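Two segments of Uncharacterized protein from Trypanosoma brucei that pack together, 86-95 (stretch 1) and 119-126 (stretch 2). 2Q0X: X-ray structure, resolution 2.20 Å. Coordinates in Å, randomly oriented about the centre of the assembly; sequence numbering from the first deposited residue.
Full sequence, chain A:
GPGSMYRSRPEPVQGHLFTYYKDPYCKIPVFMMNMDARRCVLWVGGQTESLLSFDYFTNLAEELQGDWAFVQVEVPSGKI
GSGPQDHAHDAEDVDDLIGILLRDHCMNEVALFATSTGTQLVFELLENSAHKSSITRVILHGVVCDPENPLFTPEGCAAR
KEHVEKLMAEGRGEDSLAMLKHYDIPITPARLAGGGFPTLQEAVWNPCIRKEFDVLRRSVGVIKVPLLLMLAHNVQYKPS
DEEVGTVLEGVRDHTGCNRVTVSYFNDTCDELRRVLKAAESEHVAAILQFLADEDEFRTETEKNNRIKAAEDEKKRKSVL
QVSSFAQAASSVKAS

Stretch 1, residues 86-95: DHAHDAEDVD
Stretch 2 119-126: TQLVFELL

How are the two backbones laid against each other? Both stretches are helical: 87-95 follows Asp86, whose phi/psi of -75/-179° lies outside the helix, and 119-126 is helix throughout. The axes approach to 8.6 Å with a signed crossing angle of -72°, and the contact buries 516 Å² in all, both sides summed. Its centre is Ala91 against Leu121, with CA atoms 4.9 Å apart. The small methyl of Ala91 points sideways, and its CB lies 3.9 Å from Leu121 O and 3.6 Å from Glu124 CG, which lets the backbones come this near. Asp86 (chi1 77°, p) caps the first helix: its OD1 accepts from His89 N at 3.1 Å and also from His89 ND1 at 2.7 Å.

How does Leu121 pack against the first helix? Its CA-to-CB bond points sideways, but chi1 -54° (m) and chi2 -166° (t) bring its end nearer, as a knob among His87, Asp90, Ala91 and Val94. Leu121 CD2 reaches 3.4 Å from His87 O and 3.5 Å from Asp90 CB, while Leu121 CD1 lies 4.3 Å from Val94 CG2. Asp90, with chi1 at -92° between wells, thus offers its methylene to the leucine, while its carboxylate oxygens are hydrogen-bonded outside this contact.

What does His87 do at the start of the first helix? The CA-to-CB bond of His87 points toward the second helix, and chi1 87° (p) and chi2 -77° place its NE2 near Glu124. His87 CB packs 3.4 Å from Gln120 CD, and Gln120 NE2 lies over one face of the ring; Gln120 is extended there by chi1 -170° and chi2 175°, both t. Glu124 starts at chi1 -174° (t) and bends at chi2 62° (p), with chi3 32°, setting its OE1 3.1 Å from His87 NE2. The histidine nitrogen donates, but the N-H...O angle of 127° makes this hydrogen bond weak. The methylenes of Glu124 serve the packing too, its CG lying 3.9 Å from Ala88 CA.

What closes the other end? Leu125, at chi1 -99° (between wells) and chi2 177° (t), also starts sideways and ends nearer the first helix. Leu125 CD1 meets Val94 CG1 at 3.5 Å; Leu125 CD2 lies 3.4 Å from Ala91 O and 3.4 Å from Asp95 OD1. Val94, at chi1 179° (t), thus touches both leucines through its two methyls. Asp95 (chi1 -152°, t) tolerates burial beside Leu125 because both its carboxylate oxygens are hydrogen-bonded elsewhere in the structure.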

ATOM      1  N   ASP A  86       1.188  15.674   2.401  1.00 33.31           N
ATOM      2  CA  ASP A  86       2.202  16.057   3.410  1.00 32.98           C
ATOM      3  C   ASP A  86       1.952  15.380   4.775  1.00 32.35           C
ATOM      4  O   ASP A  86       0.997  14.593   4.933  1.00 31.86           O
ATOM      5  CB  ASP A  86       2.314  17.594   3.542  1.00 33.13           C
ATOM      6  CG  ASP A  86       1.178  18.228   4.352  1.00 33.91           C
ATOM      7  OD1 ASP A  86       0.281  17.513   4.855  1.00 34.42           O
ATOM      8  OD2 ASP A  86       1.197  19.475   4.486  1.00 35.18           O
ATOM      9  N   HIS A  87       2.816  15.679   5.753  1.00 31.63           N
ATOM     10  CA  HIS A  87       2.825  14.914   6.994  1.00 31.14           C
ATOM     11  C   HIS A  87       1.681  15.287   7.934  1.00 30.50           C
ATOM     12  O   HIS A  87       1.221  14.446   8.700  1.00 30.50           O
ATOM     13  CB  HIS A  87       4.200  14.970   7.699  1.00 31.06           C
ATOM     14  CG  HIS A  87       4.387  16.138   8.614  1.00 30.71           C
ATOM     15  ND1 HIS A  87       4.653  17.411   8.156  1.00 29.97           N
ATOM     16  CD2 HIS A  87       4.389  16.217   9.965  1.00 30.34           C
ATOM     17  CE1 HIS A  87       4.769  18.230   9.185  1.00 30.78           C
ATOM     18  NE2 HIS A  87       4.622  17.528  10.294  1.00 30.88           N
ATOM     19  N   ALA A  88       1.217  16.531   7.866  1.00 29.81           N
ATOM     20  CA  ALA A  88       0.087  16.963   8.693  1.00 29.33           C
ATOM     21  C   ALA A  88      -1.202  16.222   8.312  1.00 28.77           C
ATOM     22  O   ALA A  88      -2.014  15.896   9.177  1.00 28.25           O
ATOM     23  CB  ALA A  88      -0.113  18.496   8.596  1.00 29.19           C
ATOM     24  N   HIS A  89      -1.382  15.959   7.017  1.00 28.48           N
ATOM     25  CA  HIS A  89      -2.580  15.272   6.541  1.00 28.30           C
ATOM     26  C   HIS A  89      -2.534  13.774   6.810  1.00 27.89           C
ATOM     27  O   HIS A  89      -3.541  13.211   7.201  1.00 27.79           O
ATOM     28  CB  HIS A  89      -2.824  15.574   5.068  1.00 28.58           C
ATOM     29  CG  HIS A  89      -3.251  16.990   4.813  1.00 28.73           C
ATOM     30  ND1 HIS A  89      -2.399  18.060   4.982  1.00 29.17           N
ATOM     31  CD2 HIS A  89      -4.430  17.509   4.396  1.00 29.35           C
ATOM     32  CE1 HIS A  89      -3.040  19.180   4.690  1.00 29.70           C
ATOM     33  NE2 HIS A  89      -4.274  18.873   4.329  1.00 29.56           N
ATOM     34  N   ASP A  90      -1.377  13.140   6.612  1.00 27.51           N
ATOM     35  CA  ASP A  90      -1.161  11.757   7.045  1.00 27.46           C
ATOM     36  C   ASP A  90      -1.495  11.592   8.537  1.00 26.89           C
ATOM     37  O   ASP A  90      -2.206  10.663   8.910  1.00 26.33           O
ATOM     38  CB  ASP A  90       0.309  11.337   6.844  1.00 27.87           C
ATOM     39  CG  ASP A  90       0.586  10.674   5.485  1.00 29.40           C
ATOM     40  OD1 ASP A  90      -0.333  10.316   4.720  1.00 29.14           O
ATOM     41  OD2 ASP A  90       1.791  10.487   5.199  1.00 32.83           O
ATOM     42  N   ALA A  91      -0.938  12.492   9.364  1.00 26.33           N
ATOM     43  CA  ALA A  91      -1.190  12.551  10.812  1.00 26.18           C
ATOM     44  C   ALA A  91      -2.671  12.625  11.132  1.00 25.80           C
ATOM     45  O   ALA A  91      -3.167  11.876  11.970  1.00 25.62           O
ATOM     46  CB  ALA A  91      -0.487  13.772  11.426  1.00 25.83           C
ATOM     47  N   GLU A  92      -3.351  13.530  10.444  1.00 25.54           N
ATOM     48  CA  GLU A  92      -4.785  13.690  10.560  1.00 26.06           C
ATOM     49  C   GLU A  92      -5.554  12.406  10.244  1.00 25.52           C
ATOM     50  O   GLU A  92      -6.452  12.033  10.984  1.00 24.93           O
ATOM     51  CB  GLU A  92      -5.264  14.833   9.662  1.00 26.68           C
ATOM     52  CG  GLU A  92      -6.743  15.107   9.799  1.00 28.70           C
ATOM     53  CD  GLU A  92      -7.159  16.412   9.176  1.00 31.35           C
ATOM     54  OE1 GLU A  92      -6.614  16.767   8.094  1.00 33.80           O
ATOM     55  OE2 GLU A  92      -8.057  17.071   9.755  1.00 32.81           O
ATOM     56  N   ASP A  93      -5.202  11.742   9.141  1.00 25.47           N
ATOM     57  CA  ASP A  93      -5.767  10.428   8.809  1.00 25.18           C
ATOM     58  C   ASP A  93      -5.531   9.396   9.907  1.00 24.58           C
ATOM     59  O   ASP A  93      -6.434   8.647  10.255  1.00 24.77           O
ATOM     60  CB  ASP A  93      -5.168   9.892   7.500  1.00 25.74           C
ATOM     61  CG  ASP A  93      -5.511  10.744   6.313  1.00 25.52           C
ATOM     62  OD1 ASP A  93      -6.503  11.477   6.373  1.00 26.21           O
ATOM     63  OD2 ASP A  93      -4.767  10.695   5.327  1.00 27.19           O
ATOM     64  N   VAL A  94      -4.324   9.363  10.456  1.00 24.12           N
ATOM     65  CA  VAL A  94      -4.026   8.499  11.606  1.00 23.68           C
ATOM     66  C   VAL A  94      -4.861   8.847  12.849  1.00 23.76           C
ATOM     67  O   VAL A  94      -5.332   7.938  13.555  1.00 23.59           O
ATOM     68  CB  VAL A  94      -2.513   8.453  11.916  1.00 23.80           C
ATOM     69  CG1 VAL A  94      -2.238   7.558  13.137  1.00 23.95           C
ATOM     70  CG2 VAL A  94      -1.721   7.901  10.660  1.00 22.21           C
ATOM     71  N   ASP A  95      -5.079  10.147  13.091  1.00 23.65           N
ATOM     72  CA  ASP A  95      -5.904  10.590  14.222  1.00 23.74           C
ATOM     73  C   ASP A  95      -7.362  10.161  14.100  1.00 23.67           C
ATOM     74  O   ASP A  95      -7.991   9.783  15.083  1.00 23.01           O
ATOM     75  CB  ASP A  95      -5.823  12.101  14.399  1.00 23.84           C
ATOM     76  CG  ASP A  95      -6.054  12.524  15.841  1.00 24.22           C
ATOM     77  OD1 ASP A  95      -5.562  11.812  16.757  1.00 24.78           O
ATOM     78  OD2 ASP A  95      -6.744  13.548  16.045  1.00 23.67           O
ATOM     79  N   THR A 119       7.593   8.217  12.301  1.00 24.74           N
ATOM     80  CA  THR A 119       7.831   9.055  13.440  1.00 24.84           C
ATOM     81  C   THR A 119       7.485  10.527  13.206  1.00 24.97           C
ATOM     82  O   THR A 119       7.120  11.230  14.152  1.00 24.46           O
ATOM     83  CB  THR A 119       9.275   8.936  13.992  1.00 24.62           C
ATOM     84  OG1 THR A 119      10.186   9.491  13.061  1.00 25.80           O
ATOM     85  CG2 THR A 119       9.659   7.525  14.287  1.00 23.92           C
ATOM     86  N   GLN A 120       7.639  10.998  11.965  1.00 25.43           N
ATOM     87  CA  GLN A 120       7.213  12.344  11.590  1.00 25.20           C
ATOM     88  C   GLN A 120       5.747  12.592  11.920  1.00 25.88           C
ATOM     89  O   GLN A 120       5.352  13.709  12.310  1.00 26.00           O
ATOM     90  CB  GLN A 120       7.373  12.540  10.091  1.00 25.47           C
ATOM     91  CG  GLN A 120       7.178  13.995   9.627  1.00 24.50           C
ATOM     92  CD  GLN A 120       7.450  14.204   8.173  1.00 24.56           C
ATOM     93  OE1 GLN A 120       7.285  13.294   7.365  1.00 23.00           O
ATOM     94  NE2 GLN A 120       7.845  15.432   7.809  1.00 23.54           N
ATOM     95  N   LEU A 121       4.930  11.565  11.687  1.00 26.00           N
ATOM     96  CA  LEU A 121       3.508  11.658  11.929  1.00 26.12           C
ATOM     97  C   LEU A 121       3.202  11.690  13.420  1.00 26.50           C
ATOM     98  O   LEU A 121       2.266  12.344  13.840  1.00 26.12           O
ATOM     99  CB  LEU A 121       2.773  10.497  11.254  1.00 26.14           C
ATOM    100  CG  LEU A 121       3.038  10.298   9.750  1.00 25.75           C
ATOM    101  CD1 LEU A 121       1.995   9.343   9.174  1.00 25.67           C
ATOM    102  CD2 LEU A 121       3.060  11.617   8.988  1.00 25.56           C
ATOM    103  N   VAL A 122       3.993  10.981  14.221  1.00 26.99           N
ATOM    104  CA  VAL A 122       3.723  10.886  15.632  1.00 27.55           C
ATOM    105  C   VAL A 122       3.921  12.240  16.315  1.00 28.04           C
ATOM    106  O   VAL A 122       3.105  12.606  17.154  1.00 27.72           O
ATOM    107  CB  VAL A 122       4.546   9.758  16.304  1.00 27.72           C
ATOM    108  CG1 VAL A 122       4.457   9.829  17.847  1.00 26.79           C
ATOM    109  CG2 VAL A 122       4.072   8.395  15.803  1.00 27.43           C
ATOM    110  N   PHE A 123       4.971  12.988  15.945  1.00 28.40           N
ATOM    111  CA  PHE A 123       5.232  14.280  16.580  1.00 28.85           C
ATOM    112  C   PHE A 123       4.119  15.269  16.263  1.00 29.76           C
ATOM    113  O   PHE A 123       3.645  15.993  17.151  1.00 29.72           O
ATOM    114  CB  PHE A 123       6.608  14.853  16.201  1.00 28.56           C
ATOM    115  CG  PHE A 123       7.766  14.109  16.826  1.00 28.36           C
ATOM    116  CD1 PHE A 123       8.002  14.197  18.191  1.00 26.93           C
ATOM    117  CD2 PHE A 123       8.604  13.301  16.053  1.00 27.36           C
ATOM    118  CE1 PHE A 123       9.057  13.516  18.776  1.00 27.20           C
ATOM    119  CE2 PHE A 123       9.661  12.619  16.636  1.00 27.46           C
ATOM    120  CZ  PHE A 123       9.890  12.728  17.995  1.00 27.69           C
ATOM    121  N   GLU A 124       3.691  15.259  15.001  1.00 30.68           N
ATOM    122  CA  GLU A 124       2.556  16.044  14.524  1.00 31.34           C
ATOM    123  C   GLU A 124       1.245  15.652  15.214  1.00 31.90           C
ATOM    124  O   GLU A 124       0.475  16.518  15.654  1.00 31.85           O
ATOM    125  CB  GLU A 124       2.443  15.871  13.010  1.00 31.46           C
ATOM    126  CG  GLU A 124       1.415  16.728  12.346  1.00 32.43           C
ATOM    127  CD  GLU A 124       1.681  18.209  12.494  1.00 33.82           C
ATOM    128  OE1 GLU A 124       2.874  18.626  12.562  1.00 34.65           O
ATOM    129  OE2 GLU A 124       0.677  18.955  12.531  1.00 35.04           O
ATOM    130  N   LEU A 125       1.007  14.346  15.323  1.00 32.59           N
ATOM    131  CA  LEU A 125      -0.148  13.815  16.050  1.00 33.25           C
ATOM    132  C   LEU A 125      -0.178  14.304  17.484  1.00 33.42           C
ATOM    133  O   LEU A 125      -1.165  14.856  17.914  1.00 33.56           O
ATOM    134  CB  LEU A 125      -0.164  12.273  16.073  1.00 33.37           C
ATOM    135  CG  LEU A 125      -1.057  11.550  15.058  1.00 33.72           C
ATOM    136  CD1 LEU A 125      -0.907  10.020  15.164  1.00 32.83           C
ATOM    137  CD2 LEU A 125      -2.472  11.949  15.262  1.00 33.19           C
ATOM    138  N   LEU A 126       0.906  14.062  18.210  1.00 33.99           N
ATOM    139  CA  LEU A 126       0.998  14.364  19.638  1.00 34.50           C
ATOM    140  C   LEU A 126       0.787  15.844  19.999  1.00 34.72           C
ATOM    141  O   LEU A 126       0.326  16.142  21.093  1.00 34.78           O
ATOM    142  CB  LEU A 126       2.330  13.861  20.210  1.00 34.79           C
ATOM    143  CG  LEU A 126       2.293  12.415  20.722  1.00 35.60           C
ATOM    144  CD1 LEU A 126       1.681  11.484  19.736  1.00 35.79           C
ATOM    145  CD2 LEU A 126       3.669  11.945  21.031  1.00 36.35           C
TER